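Long-range contacts in pullulanase (PDB 2YOC), which hydrolyses alpha-1,6-glucosidic linkages in pullulan and related alpha-dextrins, and is exported through a type 2 secretion system: residues B[480-485]-B[540-545]; B[883-888]-B[898-903]; B[467-472]-B[549-554]; B[424-429]-B[443-448]; B[875-880]-B[905-910]. One frame throughout, in Å; residues are numbered along the deposited sequence.

Interaction 1 of 5, residues B[480-485]-B[540-545]. With CA (calcium ion), chain L.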
# COMPACT_ATOMS: atom_id res chain seq x y z
N VAL B 480 48.48 13.33 33.92
CA VAL B 480 47.14 12.78 34.09
C VAL B 480 46.77 12.59 35.58
O VAL B 480 47.64 12.27 36.39
CB VAL B 480 47.03 11.45 33.26
CG1 VAL B 480 46.08 10.42 33.90
CG2 VAL B 480 46.63 11.73 31.81
N ALA B 481 45.47 12.75 35.91
CA ALA B 481 44.93 12.54 37.25
C ALA B 481 43.54 11.89 37.17
O ALA B 481 42.68 12.35 36.42
CB ALA B 481 44.83 13.85 37.99
N ASP B 482 43.33 10.80 37.93
CA ASP B 482 42.03 10.13 37.96
C ASP B 482 41.35 10.29 39.31
O ASP B 482 41.99 10.66 40.30
CB ASP B 482 42.15 8.66 37.54
CG ASP B 482 42.70 8.48 36.14
OD1 ASP B 482 42.00 8.84 35.18
OD2 ASP B 482 43.85 8.00 36.01
N ILE B 483 40.03 10.06 39.35
CA ILE B 483 39.16 10.21 40.52
C ILE B 483 39.61 9.44 41.76
O ILE B 483 39.34 9.87 42.88
CB ILE B 483 37.66 10.02 40.19
CG1 ILE B 483 37.35 8.58 39.76
CG2 ILE B 483 37.18 11.05 39.16
CD1 ILE B 483 35.97 8.22 39.92
N GLN B 484 40.34 8.33 41.56
CA GLN B 484 40.88 7.45 42.60
C GLN B 484 41.90 8.18 43.48
O GLN B 484 42.04 7.84 44.66
CB GLN B 484 41.55 6.22 41.95
CG GLN B 484 40.57 5.22 41.31
CD GLN B 484 40.01 5.61 39.95
OE1 GLN B 484 40.73 6.05 39.04
NE2 GLN B 484 38.72 5.40 39.76
N GLN B 485 42.58 9.18 42.90
CA GLN B 485 43.66 9.96 43.48
C GLN B 485 43.23 11.25 44.20
O GLN B 485 42.13 11.76 43.92
CB GLN B 485 44.68 10.28 42.37
CG GLN B 485 45.28 9.03 41.74
CD GLN B 485 46.06 9.32 40.49
OE1 GLN B 485 45.54 9.80 39.47
NE2 GLN B 485 47.33 8.99 40.52
N THR B 540 41.77 15.75 31.95
CA THR B 540 43.02 15.21 32.46
C THR B 540 42.90 13.75 32.94
O THR B 540 43.79 13.26 33.66
CB THR B 540 43.52 16.11 33.59
OG1 THR B 540 42.62 16.03 34.71
CG2 THR B 540 43.74 17.54 33.13
N ASP B 541 41.79 13.07 32.58
CA ASP B 541 41.59 11.68 32.99
C ASP B 541 42.27 10.69 32.00
O ASP B 541 42.93 11.11 31.03
CB ASP B 541 40.09 11.37 33.30
CG ASP B 541 39.08 11.28 32.15
OD1 ASP B 541 39.48 11.47 30.97
OD2 ASP B 541 37.88 11.04 32.43
N SER B 542 42.13 9.39 32.29
CA SER B 542 42.64 8.28 31.50
C SER B 542 41.48 7.66 30.69
O SER B 542 41.65 6.67 29.94
CB SER B 542 43.26 7.25 32.44
OG SER B 542 44.40 7.76 33.10
N TYR B 543 40.29 8.29 30.82
CA TYR B 543 39.05 7.84 30.21
C TYR B 543 38.63 8.49 28.89
O TYR B 543 38.27 9.66 28.84
CB TYR B 543 37.87 7.86 31.22
CG TYR B 543 36.74 6.98 30.76
CD1 TYR B 543 35.86 7.40 29.76
CD2 TYR B 543 36.57 5.70 31.28
CE1 TYR B 543 34.87 6.55 29.27
CE2 TYR B 543 35.58 4.85 30.80
CZ TYR B 543 34.72 5.28 29.80
OH TYR B 543 33.74 4.45 29.32
N ASN B 544 38.60 7.67 27.86
CA ASN B 544 38.08 8.00 26.55
C ASN B 544 37.75 6.67 25.90
O ASN B 544 38.42 5.67 26.20
CB ASN B 544 39.02 8.81 25.67
CG ASN B 544 38.28 9.40 24.49
OD1 ASN B 544 37.82 8.69 23.58
ND2 ASN B 544 38.05 10.69 24.50
N TRP B 545 36.69 6.63 25.06
CA TRP B 545 36.33 5.42 24.32
C TRP B 545 37.50 5.09 23.38
O TRP B 545 37.97 3.94 23.36
CB TRP B 545 35.06 5.67 23.52
CG TRP B 545 33.80 5.70 24.33
CD1 TRP B 545 33.62 5.29 25.62
CD2 TRP B 545 32.50 6.09 23.84
NE1 TRP B 545 32.30 5.44 25.99
CE2 TRP B 545 31.59 5.93 24.91
CE3 TRP B 545 32.03 6.60 22.62
CZ2 TRP B 545 30.23 6.25 24.79
CZ3 TRP B 545 30.69 6.95 22.51
CH2 TRP B 545 29.80 6.75 23.57
CA CA L . 39.98 12.23 28.48
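Thr-540 meets Val-480 and Ala-481 where two irregular loops of the pullulanase Ins domain run past each other beside a calcium site. The carbonyl oxygen of Thr-540 accepts from Ala-481 N at 2.9 Å in a nearly straight bond (168° at the hydrogen). The same oxygen receives a CA-H...O contact from Val-480 CA at 3.4 Å, and both methyls of Val-480 flank it. The hydroxyl of Thr-540 turns back instead to Val-537 O, at the end of helix 529-537. At Asp-541 the carboxylate leads out of the contact: CG stands between the backbone N and the carbonyl carbon (chi1 72°), and OD1 binds the calcium ion together with the carbonyl of Ala-538. Only the root of this side chain stays close to the other loop, with Asp-541 CB 3.7 Å from Asp-482 OD1. Ser-542 carries the polar core. Its backbone N-H donates to Asp-482 OD1 at 2.9 Å and its OG donates to Asp-482 OD2 at 3.0 Å, each on the syn lone pair, so one carboxylate is held by two donors of a single residue. Asp-482 is itself the first residue of a type I beta turn closed at Gln-485. Its own N-H runs almost linearly (177°) to Gln-485 OE1 at 2.9 Å, which ties the backbone N of the same residue whose carboxylate is gripped. Beyond Ser-542 the chain leaves the contact: the ring of Tyr-543 stacks on His-418, and its OH is hydrogen-bonded to Asp-421 OD1.

Interaction 2 of 5, residues B[883-888]-B[898-903]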
# COMPACT_ATOMS: atom_id res chain seq x y z
N GLY B 883 34.03 9.99 31.89
CA GLY B 883 34.95 9.32 32.81
C GLY B 883 34.48 8.10 33.55
O GLY B 883 33.45 7.51 33.22
N ASP B 884 35.27 7.72 34.56
CA ASP B 884 35.01 6.58 35.43
C ASP B 884 33.66 6.73 36.14
O ASP B 884 32.95 5.74 36.31
CB ASP B 884 36.14 6.42 36.47
CG ASP B 884 37.51 6.05 35.92
OD1 ASP B 884 37.57 5.23 34.97
OD2 ASP B 884 38.53 6.54 36.48
N TRP B 885 33.30 7.98 36.53
CA TRP B 885 32.05 8.27 37.24
C TRP B 885 30.79 7.76 36.55
O TRP B 885 30.12 6.89 37.11
CB TRP B 885 31.93 9.75 37.57
CG TRP B 885 30.93 10.02 38.66
CD1 TRP B 885 29.69 10.59 38.54
CD2 TRP B 885 31.08 9.70 40.06
NE1 TRP B 885 29.07 10.66 39.77
CE2 TRP B 885 29.91 10.14 40.72
CE3 TRP B 885 32.11 9.10 40.81
CZ2 TRP B 885 29.73 9.98 42.09
CZ3 TRP B 885 31.93 8.96 42.18
CH2 TRP B 885 30.75 9.38 42.80
N PHE B 886 30.47 8.27 35.36
CA PHE B 886 29.25 7.88 34.66
C PHE B 886 29.25 6.50 34.02
O PHE B 886 28.22 5.83 34.02
CB PHE B 886 28.78 8.98 33.70
CG PHE B 886 28.31 10.21 34.42
CD1 PHE B 886 27.00 10.30 34.89
CD2 PHE B 886 29.18 11.26 34.69
CE1 PHE B 886 26.56 11.43 35.60
CE2 PHE B 886 28.75 12.39 35.40
CZ PHE B 886 27.44 12.47 35.85
N ASN B 887 30.41 6.07 33.51
CA ASN B 887 30.59 4.79 32.83
C ASN B 887 30.95 3.65 33.78
O ASN B 887 31.50 2.63 33.37
CB ASN B 887 31.66 4.96 31.77
CG ASN B 887 31.18 5.71 30.57
OD1 ASN B 887 30.64 5.13 29.62
ND2 ASN B 887 31.46 6.99 30.56
N ARG B 888 30.60 3.80 35.04
CA ARG B 888 30.90 2.85 36.10
C ARG B 888 30.06 1.59 35.99
O ARG B 888 28.83 1.66 35.83
CB ARG B 888 30.69 3.52 37.46
CG ARG B 888 30.87 2.62 38.65
CD ARG B 888 30.65 3.37 39.93
NE ARG B 888 30.69 2.45 41.07
CZ ARG B 888 29.61 1.96 41.67
NH1 ARG B 888 28.39 2.32 41.26
NH2 ARG B 888 29.74 1.11 42.68
N TYR B 898 22.86 4.08 38.89
CA TYR B 898 21.74 4.95 38.56
C TYR B 898 21.68 6.10 39.54
O TYR B 898 22.07 5.91 40.69
CB TYR B 898 20.44 4.14 38.54
CG TYR B 898 19.18 4.91 38.19
CD1 TYR B 898 18.86 5.20 36.86
CD2 TYR B 898 18.26 5.26 39.16
CE1 TYR B 898 17.68 5.86 36.52
CE2 TYR B 898 17.07 5.92 38.84
CZ TYR B 898 16.79 6.22 37.51
OH TYR B 898 15.62 6.87 37.19
N ASN B 899 21.22 7.29 39.09
CA ASN B 899 21.10 8.50 39.91
C ASN B 899 22.38 8.76 40.74
O ASN B 899 22.43 8.53 41.97
CB ASN B 899 19.82 8.46 40.78
CG ASN B 899 19.57 9.67 41.60
OD1 ASN B 899 19.75 10.81 41.16
ND2 ASN B 899 19.17 9.45 42.84
N VAL B 900 23.44 9.14 40.02
CA VAL B 900 24.76 9.42 40.57
C VAL B 900 25.15 10.85 40.21
O VAL B 900 26.28 11.26 40.45
CB VAL B 900 25.82 8.38 40.12
CG1 VAL B 900 25.52 7.00 40.69
CG2 VAL B 900 25.97 8.32 38.60
N GLY B 901 24.19 11.58 39.65
CA GLY B 901 24.34 12.97 39.24
C GLY B 901 23.62 13.31 37.95
O GLY B 901 23.20 12.41 37.22
N MSE B 902 23.48 14.60 37.67
CA MSE B 902 22.86 15.04 36.43
C MSE B 902 23.88 14.80 35.32
O MSE B 902 25.06 15.08 35.54
CB MSE B 902 22.45 16.53 36.48
CG MSE B 902 21.29 16.85 37.42
SE MSE B 902 19.70 15.70 37.25
CE MSE B 902 18.86 16.48 35.68
N PRO B 903 23.51 14.24 34.15
CA PRO B 903 24.51 14.01 33.08
C PRO B 903 25.02 15.31 32.43
O PRO B 903 24.53 16.39 32.78
CB PRO B 903 23.76 13.12 32.10
CG PRO B 903 22.33 13.46 32.28
CD PRO B 903 22.15 13.83 33.72
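Trp-885 NE1 donates to the carbonyl oxygen of Val-900 at 2.9 Å, with an angle of 164° at the hydrogen and the oxygen close to the indole plane. The bond joins the short helix 883-886 to the loop that leads on to helix 905-908, a buried link in the region between the last strand of the (beta/alpha)8 barrel, 860-864, and the C-terminal beta sheet. On the acceptor side the N-H comes in tilted 34° from the carbonyl plane. The indole is carried across by a first torsion that sets CG anti to the backbone N (chi1 -161°). The rings of Trp-885 and its neighbour Phe-886 also meet, Trp-885 CD1 standing 3.7 Å above one face of the Phe-886 ring, toward its rim. Val-900 reaches both with a single branch: CG2 is 4.4 Å from Trp-885 CD1 and 4.3 Å from Phe-886 CD1. The far end of the phenyl ring then lies against backbone. Gly-901 O sits at its edge, near the ring plane, and is hydrogen-bonded to Ser-874 OG, while Pro-903 CA approaches CE1 obliquely. Helices 512-520 and 529-537 also pack on Trp-885. At the tip of the phenyl ring, Phe-886 CZ lies 3.5 Å from Met-902 O.

Interaction 3 of 5, residues B[467-472]-B[549-554]. With CA (calcium ion), chain K.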
# COMPACT_ATOMS: atom_id res chain seq x y z
N VAL B 467 41.30 -0.17 21.12
CA VAL B 467 42.54 -0.69 21.71
C VAL B 467 43.74 -0.52 20.77
O VAL B 467 44.83 -1.02 21.05
CB VAL B 467 42.48 -2.11 22.33
CG1 VAL B 467 41.64 -2.13 23.60
CG2 VAL B 467 41.99 -3.16 21.33
N PHE B 468 43.53 0.18 19.65
CA PHE B 468 44.61 0.58 18.76
C PHE B 468 45.20 1.90 19.36
O PHE B 468 44.73 2.37 20.40
CB PHE B 468 44.09 0.80 17.32
CG PHE B 468 42.92 1.74 17.21
CD1 PHE B 468 43.11 3.11 17.16
CD2 PHE B 468 41.62 1.25 17.15
CE1 PHE B 468 42.02 3.99 17.09
CE2 PHE B 468 40.52 2.13 17.08
CZ PHE B 468 40.73 3.48 17.04
N ASP B 469 46.17 2.53 18.71
CA ASP B 469 46.71 3.75 19.29
C ASP B 469 45.81 5.01 19.21
O ASP B 469 45.76 5.69 18.18
CB ASP B 469 48.17 3.99 18.90
CG ASP B 469 48.73 5.29 19.44
OD1 ASP B 469 48.48 5.59 20.64
OD2 ASP B 469 49.40 6.02 18.68
N LEU B 470 45.11 5.31 20.33
CA LEU B 470 44.25 6.49 20.41
C LEU B 470 45.08 7.68 20.75
O LEU B 470 46.17 7.54 21.31
CB LEU B 470 43.04 6.37 21.36
CG LEU B 470 43.19 5.47 22.58
CD1 LEU B 470 42.64 6.12 23.82
CD2 LEU B 470 42.53 4.13 22.34
N ALA B 471 44.60 8.85 20.36
CA ALA B 471 45.26 10.12 20.54
C ALA B 471 44.85 10.85 21.83
O ALA B 471 45.67 11.54 22.44
CB ALA B 471 44.97 11.00 19.33
N THR B 472 43.58 10.66 22.24
CA THR B 472 42.86 11.35 23.32
C THR B 472 43.13 11.00 24.80
O THR B 472 42.31 11.35 25.67
CB THR B 472 41.38 11.45 22.94
OG1 THR B 472 40.92 10.16 22.50
CG2 THR B 472 41.15 12.49 21.87
N PRO B 549 41.85 7.92 16.09
CA PRO B 549 43.09 7.21 15.69
C PRO B 549 44.33 8.06 15.53
O PRO B 549 44.32 9.05 14.79
CB PRO B 549 42.72 6.55 14.36
CG PRO B 549 41.23 6.65 14.24
CD PRO B 549 40.82 7.84 15.03
N PHE B 550 45.42 7.66 16.21
CA PHE B 550 46.75 8.27 16.10
C PHE B 550 47.57 7.36 15.14
O PHE B 550 48.00 7.80 14.06
CB PHE B 550 47.42 8.38 17.48
CG PHE B 550 48.50 9.41 17.65
CD1 PHE B 550 49.05 10.07 16.54
CD2 PHE B 550 48.99 9.73 18.90
CE1 PHE B 550 50.07 11.02 16.70
CE2 PHE B 550 50.00 10.69 19.05
CZ PHE B 550 50.52 11.33 17.95
N HIS B 551 47.70 6.05 15.52
CA HIS B 551 48.35 5.01 14.73
C HIS B 551 47.41 3.79 14.69
O HIS B 551 46.95 3.32 15.73
CB HIS B 551 49.74 4.66 15.29
CG HIS B 551 50.71 5.80 15.27
ND1 HIS B 551 50.73 6.76 16.26
CD2 HIS B 551 51.69 6.11 14.37
CE1 HIS B 551 51.70 7.60 15.95
NE2 HIS B 551 52.30 7.25 14.83
N TYR B 552 47.07 3.34 13.49
CA TYR B 552 46.14 2.24 13.32
C TYR B 552 46.62 0.87 13.72
O TYR B 552 45.79 -0.01 14.00
CB TYR B 552 45.72 2.18 11.87
CG TYR B 552 44.94 3.38 11.40
CD1 TYR B 552 43.65 3.62 11.84
CD2 TYR B 552 45.49 4.26 10.46
CE1 TYR B 552 42.90 4.70 11.37
CE2 TYR B 552 44.75 5.34 9.98
CZ TYR B 552 43.46 5.56 10.45
OH TYR B 552 42.71 6.61 9.98
N THR B 553 47.94 0.64 13.66
CA THR B 553 48.50 -0.70 13.83
C THR B 553 49.41 -0.90 15.06
O THR B 553 50.36 -1.71 15.05
CB THR B 553 49.00 -1.21 12.47
OG1 THR B 553 48.33 -0.52 11.40
CG2 THR B 553 48.78 -2.68 12.31
N VAL B 554 49.13 -0.15 16.11
CA VAL B 554 49.86 -0.28 17.37
C VAL B 554 48.81 -0.31 18.47
O VAL B 554 47.85 0.48 18.40
CB VAL B 554 50.87 0.86 17.66
CG1 VAL B 554 51.76 0.52 18.85
CG2 VAL B 554 51.73 1.19 16.45
CA CA K . 48.10 6.83 22.55
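A buried antiparallel pairing, with a calcium ion at its side, joins Asp-469 and Leu-470 of strand 468-470, which follows barrel strand 461-464, to His-551 and Pro-549 of the loop ahead of helix 567-582. Asp-469 and His-551 form a hydrogen-bonded pair, Leu-470 and Pro-549 a non-hydrogen-bonded one. Asp-469 O takes Phe-550 N at 2.8 Å and, weakly, His-551 N at 3.3 Å. Two successive N-H groups sharing one carbonyl and a register that slips by one residue define a beta bulge on the rim of the (beta/alpha)8 barrel. As a paired couple, Asp-469 and His-551 put their side chains on the same face, carboxylate and imidazole planes only 18° apart. His-551 ND1 donates to Asp-469 OD2 at 2.9 Å, and Ser-376 OG is hydrogen-bonded to the same oxygen; Thr-365 OG1 pairs with His-551 NE2. The other oxygen, Asp-469 OD1, binds the calcium ion at 2.3 Å, alongside Leu-470 O, Glu-475 and Glu-556, so metal and histidine divide one carboxylate between them. Phe-550 CB lies 4.0 Å from Ala-471 CB. Phe-468 CE1 meets Pro-549 CB at 3.8 Å, with Pro-549 CA near the plane of the phenyl edge.

Interaction 4 of 5, residues B[424-429]-B[443-448]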
# COMPACT_ATOMS: atom_id res chain seq x y z
N ALA B 424 38.35 -0.52 36.16
CA ALA B 424 38.58 0.74 36.87
C ALA B 424 38.05 0.76 38.30
O ALA B 424 38.69 1.36 39.18
CB ALA B 424 38.00 1.92 36.10
N TRP B 425 36.90 0.11 38.53
CA TRP B 425 36.26 0.08 39.85
C TRP B 425 36.41 -1.25 40.60
O TRP B 425 36.05 -1.31 41.78
CB TRP B 425 34.77 0.48 39.74
CG TRP B 425 34.52 1.84 39.17
CD1 TRP B 425 34.37 2.17 37.86
CD2 TRP B 425 34.31 3.03 39.91
NE1 TRP B 425 34.11 3.52 37.73
CE2 TRP B 425 34.10 4.08 38.98
CE3 TRP B 425 34.35 3.35 41.28
CZ2 TRP B 425 33.89 5.41 39.37
CZ3 TRP B 425 34.15 4.66 41.66
CH2 TRP B 425 33.90 5.67 40.72
N ASP B 426 36.91 -2.30 39.94
CA ASP B 426 37.03 -3.59 40.62
C ASP B 426 38.21 -3.70 41.58
O ASP B 426 39.36 -3.84 41.16
CB ASP B 426 36.91 -4.78 39.67
CG ASP B 426 36.61 -6.10 40.37
OD1 ASP B 426 36.40 -6.08 41.61
OD2 ASP B 426 36.55 -7.14 39.68
N GLN B 427 37.89 -3.68 42.87
CA GLN B 427 38.85 -3.76 43.98
C GLN B 427 39.59 -5.10 44.03
O GLN B 427 40.76 -5.13 44.42
CB GLN B 427 38.16 -3.45 45.32
CG GLN B 427 37.54 -2.06 45.38
CD GLN B 427 38.56 -0.93 45.30
OE1 GLN B 427 39.62 -0.95 45.97
NE2 GLN B 427 38.25 0.09 44.51
N THR B 428 38.93 -6.19 43.58
CA THR B 428 39.53 -7.53 43.57
C THR B 428 40.62 -7.66 42.51
O THR B 428 41.30 -8.70 42.44
CB THR B 428 38.47 -8.62 43.49
OG1 THR B 428 37.61 -8.38 42.38
CG2 THR B 428 37.65 -8.72 44.75
N VAL B 429 40.79 -6.60 41.69
CA VAL B 429 41.82 -6.51 40.65
C VAL B 429 42.99 -5.72 41.27
O VAL B 429 42.76 -4.57 41.68
CB VAL B 429 41.33 -5.82 39.35
CG1 VAL B 429 42.44 -5.80 38.28
CG2 VAL B 429 40.07 -6.48 38.80
N GLY B 443 42.54 -13.65 37.60
CA GLY B 443 41.65 -14.81 37.68
C GLY B 443 40.69 -14.81 38.85
O GLY B 443 39.57 -15.29 38.73
N ASP B 444 41.13 -14.22 39.98
CA ASP B 444 40.37 -14.14 41.21
C ASP B 444 39.80 -12.73 41.43
O ASP B 444 39.99 -12.13 42.48
CB ASP B 444 41.22 -14.64 42.39
CG ASP B 444 41.72 -16.07 42.22
OD1 ASP B 444 40.88 -16.99 42.03
OD2 ASP B 444 42.96 -16.28 42.28
N SER B 445 39.11 -12.21 40.43
CA SER B 445 38.47 -10.91 40.55
C SER B 445 36.97 -11.04 40.29
O SER B 445 36.54 -12.03 39.68
CB SER B 445 39.10 -9.90 39.59
OG SER B 445 38.70 -10.11 38.25
N ASN B 446 36.17 -10.07 40.74
CA ASN B 446 34.72 -10.08 40.51
C ASN B 446 34.44 -9.99 39.01
O ASN B 446 33.61 -10.75 38.49
CB ASN B 446 34.03 -8.92 41.22
CG ASN B 446 34.17 -8.88 42.72
OD1 ASN B 446 34.46 -9.89 43.39
ND2 ASN B 446 33.97 -7.68 43.27
N MSE B 447 35.15 -9.09 38.31
CA MSE B 447 35.01 -8.89 36.88
C MSE B 447 35.42 -10.16 36.14
O MSE B 447 34.58 -10.71 35.43
CB MSE B 447 35.83 -7.66 36.44
CG MSE B 447 35.69 -7.32 34.97
SE MSE B 447 37.00 -8.24 33.88
CE MSE B 447 38.65 -7.45 34.55
N VAL B 448 36.67 -10.64 36.31
CA VAL B 448 37.13 -11.83 35.59
C VAL B 448 36.19 -13.02 35.80
O VAL B 448 35.71 -13.58 34.81
CB VAL B 448 38.62 -12.17 35.79
CG1 VAL B 448 38.96 -13.56 35.24
CG2 VAL B 448 39.50 -11.11 35.15
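The carboxylate of Asp-426 and the side-chain amide of Asn-446 cross obliquely, their planes 25° apart. Over one face of the carboxylate stands Thr-428, whose OG1 donates to Asp-426 OD1 at 2.7 Å and whose backbone N-H reaches the same oxygen from the same face at 3.2 Å, closing an Asx turn. The other oxygen points across the contact: Met-447 N meets Asp-426 OD2 at 2.8 Å with 161° at the hydrogen, the donor lying nearly in line with the C-O bond. Thr-428 OG1 acts in both directions, since besides donating to Asp-426 it accepts from Asn-446 N at 2.8 Å. With OG1 between the backbone N and the carbonyl carbon (chi1 54°), the hydroxyl is brought within range of both partners. Ser-445, the N-cap residue, completes the set by taking Val-448 N on its OG at 2.9 Å. Three successive N-H groups of the first helical turn, at 446, 447 and 448, are thus each met by a side-chain oxygen, two of them from the facing beta turn 426-429. The negative carboxylate at this helix start is probably stabilised by the helix dipole. Beside these bonds, Val-429 CG2 packs on Ser-445 CB at 3.6 Å. The turn follows helix 419-423 and meets the start of helix 446-457, while Trp-425, just before it, bonds through NE1 to Asp-884 O of helix 883-886.

Interaction 5 of 5, residues B[875-880]-B[905-910]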
# COMPACT_ATOMS: atom_id res chain seq x y z
N PHE B 875 21.49 8.70 32.93
CA PHE B 875 20.91 9.34 31.75
C PHE B 875 21.92 9.95 30.76
O PHE B 875 21.51 10.69 29.84
CB PHE B 875 19.73 10.27 32.12
CG PHE B 875 18.64 9.59 32.91
CD1 PHE B 875 17.66 8.82 32.27
CD2 PHE B 875 18.59 9.68 34.30
CE1 PHE B 875 16.66 8.18 32.99
CE2 PHE B 875 17.58 9.05 35.03
CZ PHE B 875 16.61 8.31 34.37
N THR B 876 23.22 9.61 30.90
CA THR B 876 24.23 10.13 29.98
C THR B 876 23.99 9.53 28.61
O THR B 876 23.84 8.31 28.49
CB THR B 876 25.65 9.88 30.49
OG1 THR B 876 25.73 10.33 31.84
CG2 THR B 876 26.70 10.62 29.69
N ARG B 877 23.90 10.38 27.58
CA ARG B 877 23.68 9.94 26.22
C ARG B 877 25.01 9.57 25.55
O ARG B 877 25.19 8.41 25.14
CB ARG B 877 22.88 10.99 25.44
CG ARG B 877 22.72 10.71 23.95
CD ARG B 877 21.68 11.61 23.31
NE ARG B 877 22.10 13.01 23.15
CZ ARG B 877 22.67 13.50 22.06
NH1 ARG B 877 22.98 12.70 21.04
NH2 ARG B 877 22.99 14.79 21.99
N ASP B 878 25.97 10.52 25.49
CA ASP B 878 27.27 10.29 24.84
C ASP B 878 28.44 10.21 25.82
O ASP B 878 29.30 11.09 25.82
CB ASP B 878 27.52 11.34 23.74
CG ASP B 878 28.36 10.82 22.60
OD1 ASP B 878 28.24 9.59 22.28
OD2 ASP B 878 29.07 11.63 21.98
N SER B 879 28.48 9.14 26.61
CA SER B 879 29.46 8.92 27.67
C SER B 879 30.94 8.80 27.31
O SER B 879 31.72 8.43 28.18
CB SER B 879 29.02 7.76 28.57
OG SER B 879 29.09 6.52 27.89
N TYR B 880 31.35 9.16 26.06
CA TYR B 880 32.75 9.09 25.61
C TYR B 880 33.78 9.76 26.52
O TYR B 880 34.86 9.22 26.71
CB TYR B 880 32.93 9.46 24.13
CG TYR B 880 32.93 10.93 23.82
CD1 TYR B 880 31.74 11.62 23.64
CD2 TYR B 880 34.12 11.64 23.68
CE1 TYR B 880 31.73 12.99 23.35
CE2 TYR B 880 34.12 13.00 23.38
CZ TYR B 880 32.92 13.68 23.22
OH TYR B 880 32.91 15.02 22.93
N ILE B 905 25.55 18.63 30.76
CA ILE B 905 24.71 19.78 30.35
C ILE B 905 24.76 20.03 28.86
O ILE B 905 23.73 20.33 28.25
CB ILE B 905 25.07 21.13 31.04
CG1 ILE B 905 26.52 21.19 31.64
CG2 ILE B 905 24.00 21.54 32.02
CD1 ILE B 905 27.86 20.75 30.71
N SER B 906 25.97 19.98 28.29
CA SER B 906 26.23 20.22 26.89
C SER B 906 25.37 19.36 25.99
O SER B 906 24.78 19.87 25.02
CB SER B 906 27.71 20.02 26.58
OG SER B 906 28.30 19.08 27.47
N ASP B 907 25.23 18.06 26.34
CA ASP B 907 24.50 17.14 25.50
C ASP B 907 23.18 16.56 26.03
O ASP B 907 22.35 16.08 25.24
CB ASP B 907 25.46 16.13 24.83
CG ASP B 907 25.75 14.79 25.47
OD1 ASP B 907 26.64 14.75 26.37
OD2 ASP B 907 25.21 13.76 24.98
N ASP B 908 22.94 16.70 27.35
CA ASP B 908 21.73 16.21 28.02
C ASP B 908 20.92 17.27 28.82
O ASP B 908 19.89 16.93 29.41
CB ASP B 908 22.07 14.98 28.90
CG ASP B 908 22.13 13.68 28.14
OD1 ASP B 908 21.06 13.14 27.80
OD2 ASP B 908 23.25 13.15 27.97
N GLY B 909 21.37 18.53 28.80
CA GLY B 909 20.71 19.64 29.49
C GLY B 909 19.27 19.85 29.08
O GLY B 909 18.39 20.14 29.90
N SER B 910 19.02 19.64 27.79
CA SER B 910 17.75 19.69 27.11
C SER B 910 16.80 18.58 27.59
O SER B 910 15.65 18.56 27.15
CB SER B 910 17.98 19.56 25.61
OG SER B 910 19.09 18.71 25.32
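The irregular backbone of 875-880 passes the short helix 905-908 with Arg-877 and Asp-908 nearest, 6.8 Å between their CA atoms. In the fold this loop follows barrel strand 860-864, the last of the (beta/alpha)8 barrel, and the helix comes later in the connection toward the C-terminal beta sheet. Two successive aspartates of the helix face two successive N-H groups of the loop. Arg-877 N donates to Asp-908 OD2 at 2.9 Å (152° at the hydrogen), arriving on the syn side and slightly out of the carboxylate plane. Asp-878 N makes a weak bond to Asp-907 OD2 at 3.4 Å. That second oxygen also faces the arginine: it lies over one face of the guanidinium, with a long salt bridge of 3.7 Å from Arg-877 NE to Asp-907 OD2 and the two planes 66° apart. No N-H of the guanidinium points at it, so the attraction to the arginine is between charges alone. The arginine leaves its backbone with CG anti to N (chi1 173°) and bends at chi3, which sets NE on the side of Asp-907. The carbonyl O of Asp-907 lies at the guanidinium edge, in its plane, 3.6 Å from Arg-877 NH2. On the other carboxylate, Asp-908 OD1 takes a weak hydrogen bond from Asn-911 ND2.

How the interactions relate
Interactions 2 and 3 are buried, whereas 1, 4 and 5 are partly buried, with fully exposed touching residues at interaction 4 alone. Chemistry follows place: interaction 3 combines strand pairing with a calcium site near the barrel, interaction 1 joins loops through a carboxylate beside another calcium, interaction 4 satisfies a helix start, interaction 2 combines one indole N-H bond with aromatic packing, and interaction 5 relies on aspartates. Interactions 2 and 5 both join the chain after strand 860-864 to that around helix 905-908, the first nested within the second, and Asn-887 OD1 probably bonds Ser-879 OG between them (2.7 Å). Interaction 1, nested within interaction 3, also touches interactions 2, 4 and 5.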